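Local coordinates for hydrolase (PDB 2OBB), which binds magnesium in an aspartate-rich site and is probably a hydrolase of the haloacid dehalogenase superfamily, at the magnesium ion site and the interface of chains A and B. Sequence-based numbering; all coordinates share one arbitrary frame. Chains: chain A/B, Hypothetical protein.

Contact 1: the magnesium ion site. Residues chain A 9-13, 17, 49, 96-98. With MG (magnesium ion), chain C.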
# COMPACT_ATOMS: atom_id res chain seq x y z
N ASP A 9 -6.39 -5.09 0.44
CA ASP A 9 -5.80 -6.11 1.29
C ASP A 9 -6.92 -6.97 1.88
O ASP A 9 -8.08 -6.58 1.87
CB ASP A 9 -4.98 -5.44 2.37
CG ASP A 9 -4.43 -6.41 3.36
OD1 ASP A 9 -3.76 -7.36 2.94
OD2 ASP A 9 -4.63 -6.21 4.58
N PHE A 10 -6.57 -8.16 2.37
CA PHE A 10 -7.58 -8.98 2.98
C PHE A 10 -7.54 -8.92 4.51
O PHE A 10 -8.44 -8.30 5.12
CB PHE A 10 -7.49 -10.42 2.47
CG PHE A 10 -8.60 -11.31 2.96
CD1 PHE A 10 -9.92 -11.06 2.58
CD2 PHE A 10 -8.33 -12.41 3.77
CE1 PHE A 10 -10.97 -11.91 3.01
CE2 PHE A 10 -9.38 -13.26 4.22
CZ PHE A 10 -10.69 -13.00 3.83
N ASP A 11 -6.52 -9.53 5.13
CA ASP A 11 -6.46 -9.61 6.60
C ASP A 11 -6.21 -8.26 7.28
O ASP A 11 -5.21 -7.57 7.00
CB ASP A 11 -5.42 -10.62 7.07
CG ASP A 11 -5.58 -11.97 6.41
OD1 ASP A 11 -6.43 -12.78 6.87
OD2 ASP A 11 -4.85 -12.23 5.44
N GLY A 12 -7.11 -7.91 8.20
CA GLY A 12 -7.04 -6.63 8.90
C GLY A 12 -7.73 -5.52 8.13
O GLY A 12 -7.87 -4.41 8.64
N THR A 13 -8.16 -5.81 6.90
CA THR A 13 -8.76 -4.83 6.02
C THR A 13 -10.22 -5.15 5.70
O THR A 13 -11.08 -4.31 5.87
CB THR A 13 -7.96 -4.71 4.69
OG1 THR A 13 -6.60 -4.41 4.99
CG2 THR A 13 -8.53 -3.61 3.78
N HIS A 17 -7.92 -9.57 11.61
CA HIS A 17 -6.69 -10.30 11.30
C HIS A 17 -6.59 -11.57 12.13
O HIS A 17 -6.21 -11.51 13.29
CB HIS A 17 -5.48 -9.41 11.58
CG HIS A 17 -4.24 -9.83 10.87
ND1 HIS A 17 -3.19 -8.97 10.62
CD2 HIS A 17 -3.88 -11.02 10.31
CE1 HIS A 17 -2.24 -9.61 9.96
NE2 HIS A 17 -2.63 -10.86 9.76
N ARG A 49 -1.32 -13.73 1.06
CA ARG A 49 -1.93 -15.06 0.82
C ARG A 49 -1.62 -15.56 -0.61
O ARG A 49 -1.78 -14.81 -1.60
CB ARG A 49 -3.45 -15.02 1.05
CG ARG A 49 -3.86 -14.95 2.53
CD ARG A 49 -5.38 -14.75 2.72
NE ARG A 49 -5.77 -14.68 4.13
CZ ARG A 49 -6.33 -15.67 4.83
NH1 ARG A 49 -6.59 -16.85 4.27
NH2 ARG A 49 -6.64 -15.47 6.11
N ASP A 96 -5.25 -0.77 2.57
CA ASP A 96 -4.45 -1.72 3.33
C ASP A 96 -4.35 -1.28 4.80
O ASP A 96 -4.04 -0.12 5.10
CB ASP A 96 -3.07 -1.76 2.71
CG ASP A 96 -2.33 -3.02 3.01
OD1 ASP A 96 -2.32 -3.36 4.22
OD2 ASP A 96 -1.69 -3.60 2.06
N ASP A 97 -4.59 -2.20 5.73
CA ASP A 97 -4.58 -1.76 7.14
C ASP A 97 -3.16 -1.44 7.58
O ASP A 97 -2.98 -0.84 8.62
CB ASP A 97 -5.20 -2.80 8.06
CG ASP A 97 -4.43 -4.10 8.06
OD1 ASP A 97 -4.22 -4.66 6.96
OD2 ASP A 97 -4.00 -4.55 9.15
N ARG A 98 -2.17 -1.81 6.78
CA ARG A 98 -0.77 -1.49 7.10
C ARG A 98 -0.26 -0.25 6.38
O ARG A 98 0.91 0.08 6.47
CB ARG A 98 0.16 -2.66 6.83
CG ARG A 98 -0.20 -3.87 7.69
CD ARG A 98 0.79 -4.99 7.43
NE ARG A 98 0.36 -6.25 8.02
CZ ARG A 98 1.18 -7.27 8.29
NH1 ARG A 98 2.49 -7.19 8.02
NH2 ARG A 98 0.69 -8.35 8.84
MG MG C . -3.69 -6.60 6.41
O HOH W 1 -2.13 -5.61 5.35
O HOH W 2 -2.69 -8.20 5.68
O HOH W 3 -2.74 -6.71 8.30
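The sequence Asp-Phe-Asp-Gly-Thr at A:Asp9 to A:Thr13 is the DxDGT signature of the haloacid dehalogenase superfamily, and it holds a magnesium ion in a nearly octahedral shell. The backbone carbonyl A:Asp11 O binds MG at 1.9 Å. Carboxylate oxygen A:Asp9 OD2 binds MG at 2.1 Å, its CG anti to the backbone N (chi1 175°). A:Asp97 OD1 also binds MG at 2.1 Å, from the crowded position between N and carbonyl carbon (chi1 63°). Hard oxygen ligands, two of them from carboxylates, suit magnesium; waters 1, 2 and 3 join them. In this family the first aspartate is the nucleophile and the second the acid-base residue, roles that probably fall to A:Asp9 and A:Asp11 respectively.

Outside this shell, A:Asp96 OD1 lies 2.5 Å from the oxygen of water 1, while A:Asp97 OD2 and A:Arg98 NE contact water 3. The hydroxyl A:Thr13 OG1 donates to the anti lone pair of A:Asp9 OD2 (2.7 Å) and accepts from the backbone A:Asp97 N (3.1 Å), tying two ligand-bearing loops together. An alanine here would remove the hydroxyl and would probably loosen A:Asp9 and the A:Asp97 loop. A:Arg49 grips A:Asp11 side-on, NH2 to OD1 at 2.8 Å and NE to OD2 at 2.9 Å, both on syn lone pairs and nearly in the guanidinium plane. The pairing holds the carboxylate turned away from the metal and would be expected to favour its ionised form.

Contact 2: the interface of chains A and B. Residues chain A 92-95, 99-100, 112; chain B 96, 98-100.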
# COMPACT_ATOMS: atom_id res chain seq x y z
N ASP A 92 -4.42 1.97 -9.04
CA ASP A 92 -4.49 3.44 -8.84
C ASP A 92 -4.60 3.83 -7.35
O ASP A 92 -4.33 4.99 -6.95
CB ASP A 92 -5.70 4.01 -9.60
CG ASP A 92 -5.58 3.81 -11.11
OD1 ASP A 92 -4.53 4.19 -11.66
OD2 ASP A 92 -6.52 3.24 -11.71
N LEU A 93 -5.04 2.87 -6.54
CA LEU A 93 -5.32 3.08 -5.13
C LEU A 93 -5.03 1.79 -4.35
O LEU A 93 -5.26 0.69 -4.87
CB LEU A 93 -6.79 3.44 -4.95
CG LEU A 93 -7.17 4.22 -3.70
CD1 LEU A 93 -6.81 5.72 -3.92
CD2 LEU A 93 -8.65 4.03 -3.39
N PHE A 94 -4.54 1.95 -3.11
CA PHE A 94 -4.29 0.84 -2.22
C PHE A 94 -5.08 1.01 -0.91
O PHE A 94 -4.99 2.04 -0.24
CB PHE A 94 -2.80 0.71 -1.94
CG PHE A 94 -1.97 0.37 -3.15
CD1 PHE A 94 -1.51 1.37 -4.00
CD2 PHE A 94 -1.66 -0.95 -3.43
CE1 PHE A 94 -0.72 1.05 -5.13
CE2 PHE A 94 -0.86 -1.29 -4.56
CZ PHE A 94 -0.39 -0.29 -5.40
N ILE A 95 -5.85 0.01 -0.57
CA ILE A 95 -6.56 0.00 0.70
C ILE A 95 -5.94 -1.13 1.48
O ILE A 95 -6.07 -2.29 1.10
CB ILE A 95 -8.08 -0.23 0.51
CG1 ILE A 95 -8.67 0.83 -0.44
CG2 ILE A 95 -8.82 -0.23 1.90
CD1 ILE A 95 -10.13 0.63 -0.78
N ASN A 99 -1.14 0.45 5.69
CA ASN A 99 -0.82 1.79 5.21
C ASN A 99 -0.46 2.70 6.36
O ASN A 99 -1.11 2.68 7.42
CB ASN A 99 -1.98 2.37 4.40
CG ASN A 99 -2.14 1.68 3.04
OD1 ASN A 99 -1.29 0.90 2.63
ND2 ASN A 99 -3.21 1.96 2.36
N VAL A 100 0.59 3.48 6.19
CA VAL A 100 0.97 4.39 7.26
C VAL A 100 -0.23 5.28 7.65
O VAL A 100 -0.98 5.70 6.78
CB VAL A 100 2.25 5.19 6.92
CG1 VAL A 100 2.00 6.21 5.83
CG2 VAL A 100 2.81 5.85 8.17
N MSE A 112 -13.97 9.15 0.84
CA MSE A 112 -12.70 9.64 0.29
C MSE A 112 -12.57 9.36 -1.22
O MSE A 112 -12.22 10.25 -2.01
CB MSE A 112 -11.51 9.05 1.05
CG MSE A 112 -11.44 9.43 2.50
SE MSE A 112 -9.82 8.73 3.39
CE MSE A 112 -9.92 6.86 3.04
N ASP B 96 2.96 5.07 0.56
CA ASP B 96 2.65 5.11 -0.85
C ASP B 96 1.69 6.28 -1.16
O ASP B 96 0.66 6.45 -0.48
CB ASP B 96 1.99 3.80 -1.22
CG ASP B 96 2.08 3.48 -2.68
OD1 ASP B 96 1.76 4.41 -3.46
OD2 ASP B 96 2.40 2.28 -3.02
N ARG B 98 -0.35 6.53 -3.34
CA ARG B 98 -1.63 6.00 -3.81
C ARG B 98 -2.41 5.25 -2.74
O ARG B 98 -3.44 4.67 -3.01
CB ARG B 98 -1.47 5.12 -5.04
CG ARG B 98 -0.88 5.90 -6.21
CD ARG B 98 -0.79 4.99 -7.43
NE ARG B 98 -0.01 5.59 -8.50
CZ ARG B 98 -0.10 5.23 -9.78
NH1 ARG B 98 -0.92 4.25 -10.17
NH2 ARG B 98 0.65 5.85 -10.67
N ASN B 99 -1.92 5.28 -1.51
CA ASN B 99 -2.72 4.84 -0.37
C ASN B 99 -3.99 5.66 -0.27
O ASN B 99 -3.99 6.88 -0.45
CB ASN B 99 -1.91 4.94 0.92
CG ASN B 99 -0.82 3.87 1.01
OD1 ASN B 99 -0.77 2.96 0.19
ND2 ASN B 99 0.05 3.98 1.97
N VAL B 100 -5.10 4.98 -0.03
CA VAL B 100 -6.35 5.71 0.10
C VAL B 100 -6.22 6.81 1.17
O VAL B 100 -5.58 6.60 2.19
CB VAL B 100 -7.56 4.76 0.34
CG1 VAL B 100 -7.51 4.14 1.72
CG2 VAL B 100 -8.86 5.50 0.11
O HOH W 4 -0.18 0.33 0.24
O HOH W 5 -4.61 4.55 3.65
O HOH W 6 -1.06 6.10 4.12
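A parallel beta bridge pairs A:Phe94, in strand 93-95, with B:Asn99 of the other chain in a two-fold symmetric, possibly biological, dimer. A:Phe94 uses both backbone polar groups. Its N donates to B:Arg98 O at 2.9 Å, from above the carbonyl plane, and its O accepts from B:Val100 N at 3.0 Å, in the carbonyl plane and straighter (165° at H).

B:Arg98 buries the most surface here. Its chain, extended from CG to NE, runs along the A:Asp92 backbone carbonyl, a fit for long methylenes ending in a charge. B:Arg98 CB meets the edge of the A:Phe94 ring, 3.9 Å from CD1, and the guanidinium reaches A:Asp92 in a long salt bridge, NH1 to OD1 at 3.9 Å.

B:Val100 offers a compact, branched apolar surface. Its CG2, anti to the backbone N, packs tightly against selenomethionine A:Met112 CE at 3.4 Å, the two side chains crossing at about a right angle, and touches A:Leu93 CD2 at 3.8 Å.

Near the axis A:Asn99 and B:Asn99 meet tip to tip, their amides stacked with planes 16° apart and CG 3.3 Å from CG. Their side-by-side OD1 oxygens both contact water 4, which may ease the repulsion; each ND2 contacts a water that also touches the partner's A:Val100 or B:Val100 carbonyl.

Contact 3: the interface of chains A and B. Residues chain A 46, 72-74, 78, 85-90; chain B 46, 48, 50, 87.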
# COMPACT_ATOMS: atom_id res chain seq x y z
N TRP A 46 -5.26 -8.07 -3.00
CA TRP A 46 -3.82 -7.85 -2.87
C TRP A 46 -3.40 -8.31 -1.50
O TRP A 46 -3.53 -7.56 -0.53
CB TRP A 46 -3.53 -6.36 -3.06
CG TRP A 46 -2.11 -5.89 -3.26
CD1 TRP A 46 -1.59 -4.74 -2.78
CD2 TRP A 46 -1.04 -6.53 -4.03
NE1 TRP A 46 -0.28 -4.61 -3.17
CE2 TRP A 46 0.08 -5.68 -3.94
CE3 TRP A 46 -0.93 -7.72 -4.76
CZ2 TRP A 46 1.30 -5.96 -4.59
CZ3 TRP A 46 0.27 -8.01 -5.38
CH2 TRP A 46 1.39 -7.12 -5.30
N ASN A 72 -4.03 -10.76 -6.90
CA ASN A 72 -2.58 -10.67 -6.88
C ASN A 72 -2.01 -10.67 -8.29
O ASN A 72 -0.87 -11.10 -8.52
CB ASN A 72 -1.95 -11.77 -6.01
CG ASN A 72 -2.38 -11.68 -4.55
OD1 ASN A 72 -2.86 -10.64 -4.09
ND2 ASN A 72 -2.23 -12.78 -3.82
N LYS A 73 -2.83 -10.23 -9.23
CA LYS A 73 -2.35 -9.98 -10.58
C LYS A 73 -2.93 -8.65 -11.02
O LYS A 73 -3.90 -8.15 -10.41
CB LYS A 73 -2.82 -11.05 -11.55
CG LYS A 73 -2.60 -12.50 -11.15
CD LYS A 73 -3.07 -13.40 -12.30
CE LYS A 73 -3.14 -14.85 -11.90
NZ LYS A 73 -1.96 -15.17 -11.07
N ASP A 74 -2.34 -8.08 -12.06
CA ASP A 74 -2.83 -6.83 -12.64
C ASP A 74 -4.04 -7.06 -13.53
O ASP A 74 -4.82 -6.14 -13.78
CB ASP A 74 -1.71 -6.10 -13.41
CG ASP A 74 -0.89 -5.22 -12.50
OD1 ASP A 74 -1.48 -4.63 -11.57
OD2 ASP A 74 0.35 -5.15 -12.67
N GLU A 78 -2.41 -12.90 -16.12
CA GLU A 78 -1.03 -12.39 -16.24
C GLU A 78 0.01 -13.46 -16.61
O GLU A 78 0.03 -14.56 -16.03
CB GLU A 78 -0.59 -11.67 -14.97
CG GLU A 78 -1.06 -10.23 -14.87
CD GLU A 78 0.01 -9.32 -14.31
OE1 GLU A 78 0.91 -8.92 -15.10
OE2 GLU A 78 -0.05 -9.01 -13.10
N PHE A 85 5.34 -6.84 -17.06
CA PHE A 85 5.34 -7.19 -15.64
C PHE A 85 6.02 -6.19 -14.72
O PHE A 85 7.01 -5.54 -15.09
CB PHE A 85 6.03 -8.57 -15.47
CG PHE A 85 5.66 -9.30 -14.19
CD1 PHE A 85 4.42 -9.92 -14.05
CD2 PHE A 85 6.57 -9.41 -13.15
CE1 PHE A 85 4.08 -10.61 -12.88
CE2 PHE A 85 6.23 -10.10 -11.97
CZ PHE A 85 4.98 -10.70 -11.84
N SER A 86 5.45 -6.08 -13.52
CA SER A 86 6.13 -5.57 -12.33
C SER A 86 5.61 -6.39 -11.14
O SER A 86 4.46 -6.82 -11.13
CB SER A 86 5.86 -4.08 -12.14
OG SER A 86 4.49 -3.82 -11.85
N ARG A 87 6.44 -6.63 -10.13
CA ARG A 87 5.98 -7.37 -8.97
C ARG A 87 4.87 -6.62 -8.20
O ARG A 87 3.87 -7.22 -7.80
CB ARG A 87 7.15 -7.72 -8.06
CG ARG A 87 6.79 -8.73 -7.01
CD ARG A 87 8.00 -9.14 -6.22
NE ARG A 87 7.58 -9.66 -4.92
CZ ARG A 87 8.36 -10.27 -4.05
NH1 ARG A 87 9.64 -10.45 -4.31
NH2 ARG A 87 7.86 -10.71 -2.91
N LYS A 88 5.04 -5.31 -8.03
CA LYS A 88 4.04 -4.48 -7.38
C LYS A 88 2.89 -4.23 -8.37
O LYS A 88 3.14 -3.92 -9.53
CB LYS A 88 4.68 -3.15 -6.94
CG LYS A 88 3.79 -2.23 -6.12
CD LYS A 88 4.52 -0.95 -5.75
CE LYS A 88 3.60 0.06 -5.07
NZ LYS A 88 4.17 1.46 -5.07
N LEU A 89 1.65 -4.35 -7.92
CA LEU A 89 0.49 -4.05 -8.75
C LEU A 89 0.53 -2.64 -9.31
O LEU A 89 1.04 -1.71 -8.67
CB LEU A 89 -0.81 -4.18 -7.96
CG LEU A 89 -1.23 -5.58 -7.53
CD1 LEU A 89 -2.65 -5.52 -7.01
CD2 LEU A 89 -1.07 -6.62 -8.64
N LYS A 90 -0.06 -2.46 -10.49
CA LYS A 90 -0.16 -1.14 -11.07
C LYS A 90 -1.44 -0.40 -10.66
O LYS A 90 -1.79 0.60 -11.28
CB LYS A 90 -0.03 -1.21 -12.59
CG LYS A 90 1.26 -1.87 -13.00
CD LYS A 90 1.66 -1.50 -14.43
CE LYS A 90 3.09 -1.87 -14.70
NZ LYS A 90 3.19 -3.33 -14.87
N TRP B 46 9.64 -0.13 -2.98
CA TRP B 46 8.46 -0.86 -3.48
C TRP B 46 7.86 -0.05 -4.59
O TRP B 46 7.09 0.88 -4.34
CB TRP B 46 7.47 -1.03 -2.33
CG TRP B 46 6.31 -1.98 -2.48
CD1 TRP B 46 5.06 -1.78 -1.98
CD2 TRP B 46 6.27 -3.28 -3.13
NE1 TRP B 46 4.26 -2.85 -2.26
CE2 TRP B 46 4.97 -3.79 -2.96
CE3 TRP B 46 7.21 -4.06 -3.83
CZ2 TRP B 46 4.57 -5.05 -3.45
CZ3 TRP B 46 6.82 -5.30 -4.32
CH2 TRP B 46 5.50 -5.79 -4.12
N VAL B 48 6.64 -0.00 -9.03
CA VAL B 48 6.34 -0.71 -10.26
C VAL B 48 7.57 -0.66 -11.19
O VAL B 48 7.65 -1.44 -12.14
CB VAL B 48 5.05 -0.18 -10.99
CG1 VAL B 48 3.81 -0.49 -10.15
CG2 VAL B 48 5.16 1.32 -11.34
N GLU B 50 10.98 -1.57 -12.71
CA GLU B 50 11.83 -2.76 -12.88
C GLU B 50 12.99 -2.44 -13.86
O GLU B 50 12.93 -1.47 -14.61
CB GLU B 50 11.04 -3.95 -13.47
CG GLU B 50 9.74 -4.35 -12.76
CD GLU B 50 9.94 -5.18 -11.47
OE1 GLU B 50 11.10 -5.33 -10.97
OE2 GLU B 50 8.92 -5.68 -10.95
N ARG B 87 3.81 -12.59 -3.88
CA ARG B 87 4.06 -11.46 -4.76
C ARG B 87 4.05 -10.12 -4.00
O ARG B 87 4.92 -9.27 -4.22
CB ARG B 87 3.08 -11.45 -5.92
CG ARG B 87 3.46 -10.51 -7.01
CD ARG B 87 2.53 -10.61 -8.19
NE ARG B 87 2.58 -9.38 -8.96
CZ ARG B 87 2.02 -9.21 -10.15
NH1 ARG B 87 1.36 -10.18 -10.73
NH2 ARG B 87 2.13 -8.04 -10.76
O HOH W 7 1.43 -2.69 -1.97
O HOH W 8 4.91 2.24 -7.98
O HOH W 9 7.60 -4.40 -8.63
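In B:Arg87, CG stands anti to the backbone N (chi1 -168°) and the chain stays extended to NE, carrying the guanidinium deep into chain A; A:Lys88 has the same start (chi1 -174°) and stretches across B:Trp46. These two long side chains anchor a loop-to-loop interface of the two-fold pair, which may be the functional dimer.

Arginine suits its place because its flat, many-handed cation can serve several acceptors. NE of B:Arg87 donates to the lone pair of A:Arg87 O at 2.8 Å, almost straight (177° at H), while the symmetric bond runs back the other way; the two arginine side chains slide past each other in opposite directions. NH2 of B:Arg87 reaches A:Ser86 O at 2.7 Å, nearly along the C=O axis, a bent bond with the oxygen well out of the guanidinium plane. NH1 of B:Arg87 makes a salt bridge with A:Glu78 OE2 at 3.0 Å, meeting it from above the carboxylate plane. That OE2 also accepts from the backbone A:Asp74 N, which helps fix the acid. The rim of the A:Phe85 ring, through CE1, comes over one guanidinium face, the planes well away from parallel, and A:Leu89 CD2 lies over the other.

Backbone A:Arg87 N donates to B:Glu50 OE2 at 2.8 Å. The methylenes of A:Lys88 cover the B:Trp46 indole face, CB over the six-membered and CD over the five-membered ring, before NZ donates a hydrogen bond to B:Trp46 O at 3.1 Å, from above the carbonyl plane. The two indoles meet tip to tip, A:Trp46 CZ2 lying 3.6 Å from B:Trp46 CZ2, and water 7 contacts both NE1 atoms.

The C-alpha centres of contact 1 and contact 2 lie about 13 Å apart, those of contact 1 and contact 3 about 17 Å, and those of contact 2 and contact 3 about 15 Å. Contacts 1 and 2 share the segment after strand 93-95: residues 96 and 98 belong to the metal site in chain A and to the interface in chain B, so by symmetry each does both jobs in each copy. Contacts 2 and 3 are two patches of one two-fold interface. Pairing could therefore help to steady the loop that carries the metal ligand A:Asp97, though the structure alone does not show such coupling.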